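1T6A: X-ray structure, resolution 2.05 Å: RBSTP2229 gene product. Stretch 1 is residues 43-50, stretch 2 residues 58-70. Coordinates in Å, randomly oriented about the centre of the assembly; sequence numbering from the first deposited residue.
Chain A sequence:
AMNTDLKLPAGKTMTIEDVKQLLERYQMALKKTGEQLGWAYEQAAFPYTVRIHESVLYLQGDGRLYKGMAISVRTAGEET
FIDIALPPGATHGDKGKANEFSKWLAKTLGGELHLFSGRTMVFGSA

Stretch 1, residues 43-50: QAAFPYTV
Stretch 2 58-70: YLQGDGRLYKGMA

Stretch 1 leaves a helix and becomes a β-strand (48-50) that pairs antiparallel with strand 58-61 of stretch 2, the strand directions 149° apart and the axes approaching to 4.4 Å; together the stretches bury 594 Å². In stretch 2, a type I turn from Gly63 to Tyr66 leads back to strand 68-70, which pairs with 58-61 through Leu59 N to Met69 O (2.8 Å) and Met69 N to Leu59 O (3.1 Å).

Gln43, Ala44 and Ala45 close the helix (phi/psi near -70/-35, drifting to -78/-22), and their side chains do not reach stretch 2. The carbonyls of Gln43 and Ala44 reach it through water: one water lies within hydrogen-bonding reach of Gln43 O (2.7 Å from its O) and Asp62 OD2 (3.0 Å), another donates to Ala44 O (2.7 Å) and hydrogen-bonds Tyr66 OH (2.6 Å). Phe46 (-136/74, chi1 t) is the first residue to leave helical angles; its CB points away, yet the ring swings back until CZ lies 3.9 Å from Leu59 CD2.

Pro47 (-84/53, C-gamma endo) is buried and points toward stretch 2. Its ring stands nearly upright on one face of the Tyr66 ring (chi1 m, chi2 -75°), CG foremost: Pro47 CG lies 3.5 Å from the centroid of the Tyr66 ring, 8° off its normal, a CH-pi contact over the face. Pro47 O accepts from Asp62 N (2.9 Å, 168°).

Tyr48 (-137/152, chi1 m, chi2 -76°) has the largest area covered by the other stretch, 116 Å². It faces Gly61 in a non-hydrogen-bonded pair, CA atoms 4.5 Å apart, and its ring runs past the glycines, Tyr48 CD1 3.5 Å from Gly61 CA and Tyr48 CE1 3.9 Å from Gly68 CA. A CB on Gly61 would strike Tyr66 O, and one on Gly68 (148/-174) would strike Leu59 O. Tyr48 CB meets Leu59 CB at 3.9 Å, while Tyr48 CZ lies 3.5 Å from CE of selenomethionine Met69 (chi1 p, chi2 t, chi3 p). The Tyr48 and Tyr66 rings meet obliquely, centroids 5.9 Å apart and planes at 68°.

Thr49 (-107/135, chi1 m) pairs with Gln60 through two 2.9 Å bonds, Thr49 N to Gln60 O and Gln60 N to Thr49 O. Its side chain lies on the opposite sheet face from Tyr48, where a water accepts from Thr49 OG1 (2.7 Å) and donates to Gln60 O (2.8 Å) and Asp62 OD1 (2.5 Å).

Val50 (-100/128, chi1 t) returns to the Tyr48 face opposite Leu59 (chi1 -81°, chi2 p), with Val50 CG2 4.2 Å from Leu59 CD1.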

# COMPACT_ATOMS: atom_id res chain seq x y z
N GLN A 43 3.95 0.51 -2.54
CA GLN A 43 4.06 1.44 -3.65
C GLN A 43 2.88 1.32 -4.61
O GLN A 43 2.36 2.33 -5.10
CB GLN A 43 5.39 1.23 -4.40
CG GLN A 43 6.66 1.41 -3.58
CD GLN A 43 6.63 2.62 -2.65
OE1 GLN A 43 6.45 3.74 -3.09
NE2 GLN A 43 6.80 2.38 -1.35
N ALA A 44 2.46 0.08 -4.88
CA ALA A 44 1.32 -0.19 -5.77
C ALA A 44 -0.02 0.18 -5.14
O ALA A 44 -0.97 0.54 -5.83
CB ALA A 44 1.29 -1.67 -6.13
N ALA A 45 -0.10 0.03 -3.82
CA ALA A 45 -1.34 0.26 -3.09
C ALA A 45 -1.62 1.77 -2.90
O ALA A 45 -2.76 2.15 -2.68
CB ALA A 45 -1.29 -0.44 -1.76
N PHE A 46 -0.58 2.60 -2.97
CA PHE A 46 -0.73 4.07 -2.90
C PHE A 46 0.12 4.75 -3.95
O PHE A 46 1.17 5.35 -3.64
CB PHE A 46 -0.38 4.58 -1.52
CG PHE A 46 -0.88 5.97 -1.25
CD1 PHE A 46 -2.20 6.19 -0.92
CD2 PHE A 46 -0.01 7.06 -1.31
CE1 PHE A 46 -2.68 7.50 -0.67
CE2 PHE A 46 -0.47 8.35 -1.06
CZ PHE A 46 -1.80 8.57 -0.74
N PRO A 47 -0.31 4.65 -5.20
CA PRO A 47 0.45 5.21 -6.32
C PRO A 47 0.17 6.71 -6.53
O PRO A 47 -0.16 7.14 -7.61
CB PRO A 47 -0.07 4.39 -7.50
CG PRO A 47 -1.50 4.14 -7.14
CD PRO A 47 -1.56 4.00 -5.64
N TYR A 48 0.32 7.49 -5.48
CA TYR A 48 0.04 8.91 -5.55
C TYR A 48 1.11 9.69 -4.83
O TYR A 48 1.72 9.20 -3.89
CB TYR A 48 -1.31 9.22 -4.91
CG TYR A 48 -2.47 8.52 -5.59
CD1 TYR A 48 -2.96 8.98 -6.82
CD2 TYR A 48 -3.05 7.39 -5.03
CE1 TYR A 48 -4.02 8.34 -7.45
CE2 TYR A 48 -4.10 6.74 -5.67
CZ TYR A 48 -4.58 7.22 -6.86
OH TYR A 48 -5.62 6.58 -7.48
N THR A 49 1.31 10.93 -5.27
CA THR A 49 2.07 11.94 -4.54
C THR A 49 1.06 12.95 -3.99
O THR A 49 0.18 13.37 -4.71
CB THR A 49 3.02 12.66 -5.52
OG1 THR A 49 3.92 11.71 -6.12
CG2 THR A 49 3.91 13.65 -4.79
N VAL A 50 1.21 13.34 -2.73
CA VAL A 50 0.30 14.25 -2.06
C VAL A 50 0.83 15.69 -2.02
O VAL A 50 1.96 15.94 -1.58
CB VAL A 50 0.03 13.78 -0.61
CG1 VAL A 50 -0.88 14.76 0.14
CG2 VAL A 50 -0.58 12.40 -0.60
N TYR A 58 -4.42 17.32 -2.97
CA TYR A 58 -4.43 16.75 -4.30
C TYR A 58 -3.48 15.57 -4.38
O TYR A 58 -2.31 15.67 -4.05
CB TYR A 58 -4.06 17.78 -5.38
CG TYR A 58 -5.06 18.90 -5.48
CD1 TYR A 58 -6.18 18.78 -6.30
CD2 TYR A 58 -4.92 20.04 -4.71
CE1 TYR A 58 -7.12 19.81 -6.37
CE2 TYR A 58 -5.85 21.08 -4.78
CZ TYR A 58 -6.95 20.94 -5.60
OH TYR A 58 -7.86 21.96 -5.63
N LEU A 59 -4.03 14.43 -4.78
CA LEU A 59 -3.24 13.24 -5.06
C LEU A 59 -2.97 13.19 -6.55
O LEU A 59 -3.91 13.20 -7.35
CB LEU A 59 -3.98 11.98 -4.59
CG LEU A 59 -3.90 11.64 -3.10
CD1 LEU A 59 -4.41 12.75 -2.24
CD2 LEU A 59 -4.66 10.35 -2.79
N GLN A 60 -1.70 13.14 -6.93
CA GLN A 60 -1.29 13.01 -8.32
C GLN A 60 -0.83 11.58 -8.59
O GLN A 60 0.07 11.07 -7.93
CB GLN A 60 -0.18 14.02 -8.66
CG GLN A 60 0.33 13.95 -10.13
CD GLN A 60 1.51 14.90 -10.41
OE1 GLN A 60 2.63 14.65 -9.95
NE2 GLN A 60 1.26 15.97 -11.16
N GLY A 61 -1.43 10.95 -9.59
CA GLY A 61 -1.21 9.54 -9.85
C GLY A 61 0.09 9.25 -10.56
O GLY A 61 0.46 9.95 -11.50
N ASP A 62 0.76 8.18 -10.13
CA ASP A 62 1.97 7.70 -10.80
C ASP A 62 1.60 7.00 -12.10
O ASP A 62 0.75 6.11 -12.12
CB ASP A 62 2.72 6.72 -9.90
CG ASP A 62 3.22 7.37 -8.64
OD1 ASP A 62 3.64 8.54 -8.73
OD2 ASP A 62 3.23 6.81 -7.52
N GLY A 63 2.23 7.43 -13.20
CA GLY A 63 2.11 6.74 -14.47
C GLY A 63 0.76 6.91 -15.16
O GLY A 63 -0.09 7.67 -14.72
N ARG A 64 0.57 6.18 -16.26
CA ARG A 64 -0.61 6.35 -17.11
C ARG A 64 -1.90 5.78 -16.49
O ARG A 64 -3.00 6.16 -16.88
CB ARG A 64 -0.36 5.72 -18.50
CG ARG A 64 -0.48 4.18 -18.56
CD ARG A 64 0.16 3.49 -19.81
NE ARG A 64 0.61 2.11 -19.53
CZ ARG A 64 1.68 1.79 -18.77
NH1 ARG A 64 2.43 2.75 -18.22
NH2 ARG A 64 2.00 0.51 -18.55
N LEU A 65 -1.75 4.88 -15.53
CA LEU A 65 -2.90 4.14 -15.00
C LEU A 65 -3.67 4.85 -13.88
O LEU A 65 -4.77 4.42 -13.53
CB LEU A 65 -2.45 2.75 -14.53
CG LEU A 65 -1.87 1.89 -15.66
CD1 LEU A 65 -1.45 0.56 -15.14
CD2 LEU A 65 -2.88 1.71 -16.77
N TYR A 66 -3.10 5.93 -13.36
CA TYR A 66 -3.69 6.70 -12.27
C TYR A 66 -3.58 8.19 -12.57
O TYR A 66 -2.48 8.71 -12.74
CB TYR A 66 -2.96 6.38 -10.96
CG TYR A 66 -2.97 4.92 -10.58
CD1 TYR A 66 -4.11 4.33 -10.07
CD2 TYR A 66 -1.85 4.11 -10.78
CE1 TYR A 66 -4.16 3.00 -9.74
CE2 TYR A 66 -1.88 2.75 -10.44
CZ TYR A 66 -3.04 2.21 -9.93
OH TYR A 66 -3.11 0.89 -9.60
N LYS A 67 -4.71 8.89 -12.63
CA LYS A 67 -4.70 10.34 -12.80
C LYS A 67 -4.58 11.07 -11.48
O LYS A 67 -3.66 11.87 -11.29
CB LYS A 67 -5.95 10.81 -13.53
CG LYS A 67 -5.90 12.31 -13.84
CD LYS A 67 -6.86 12.69 -14.98
CE LYS A 67 -6.94 14.20 -15.15
NZ LYS A 67 -8.36 14.65 -15.23
N GLY A 68 -5.52 10.81 -10.57
CA GLY A 68 -5.53 11.42 -9.27
C GLY A 68 -6.91 11.66 -8.68
O GLY A 68 -7.94 11.25 -9.23
N MSE A 69 -6.92 12.33 -7.54
CA MSE A 69 -8.15 12.73 -6.88
C MSE A 69 -7.88 13.89 -5.92
O MSE A 69 -6.72 14.24 -5.67
CB MSE A 69 -8.75 11.54 -6.10
CG MSE A 69 -7.97 11.13 -4.86
SE MSE A 69 -8.48 9.38 -4.10
CE MSE A 69 -7.63 8.22 -5.44
N ALA A 70 -8.95 14.45 -5.37
CA ALA A 70 -8.88 15.63 -4.53
C ALA A 70 -9.69 15.38 -3.27
O ALA A 70 -10.84 14.93 -3.35
CB ALA A 70 -9.45 16.83 -5.31
O HOH W 1 3.97 4.26 -6.07
O HOH W 2 -1.08 -0.23 -8.43
O HOH W 3 4.07 7.58 -5.07
O HOH W 4 2.80 10.82 -8.41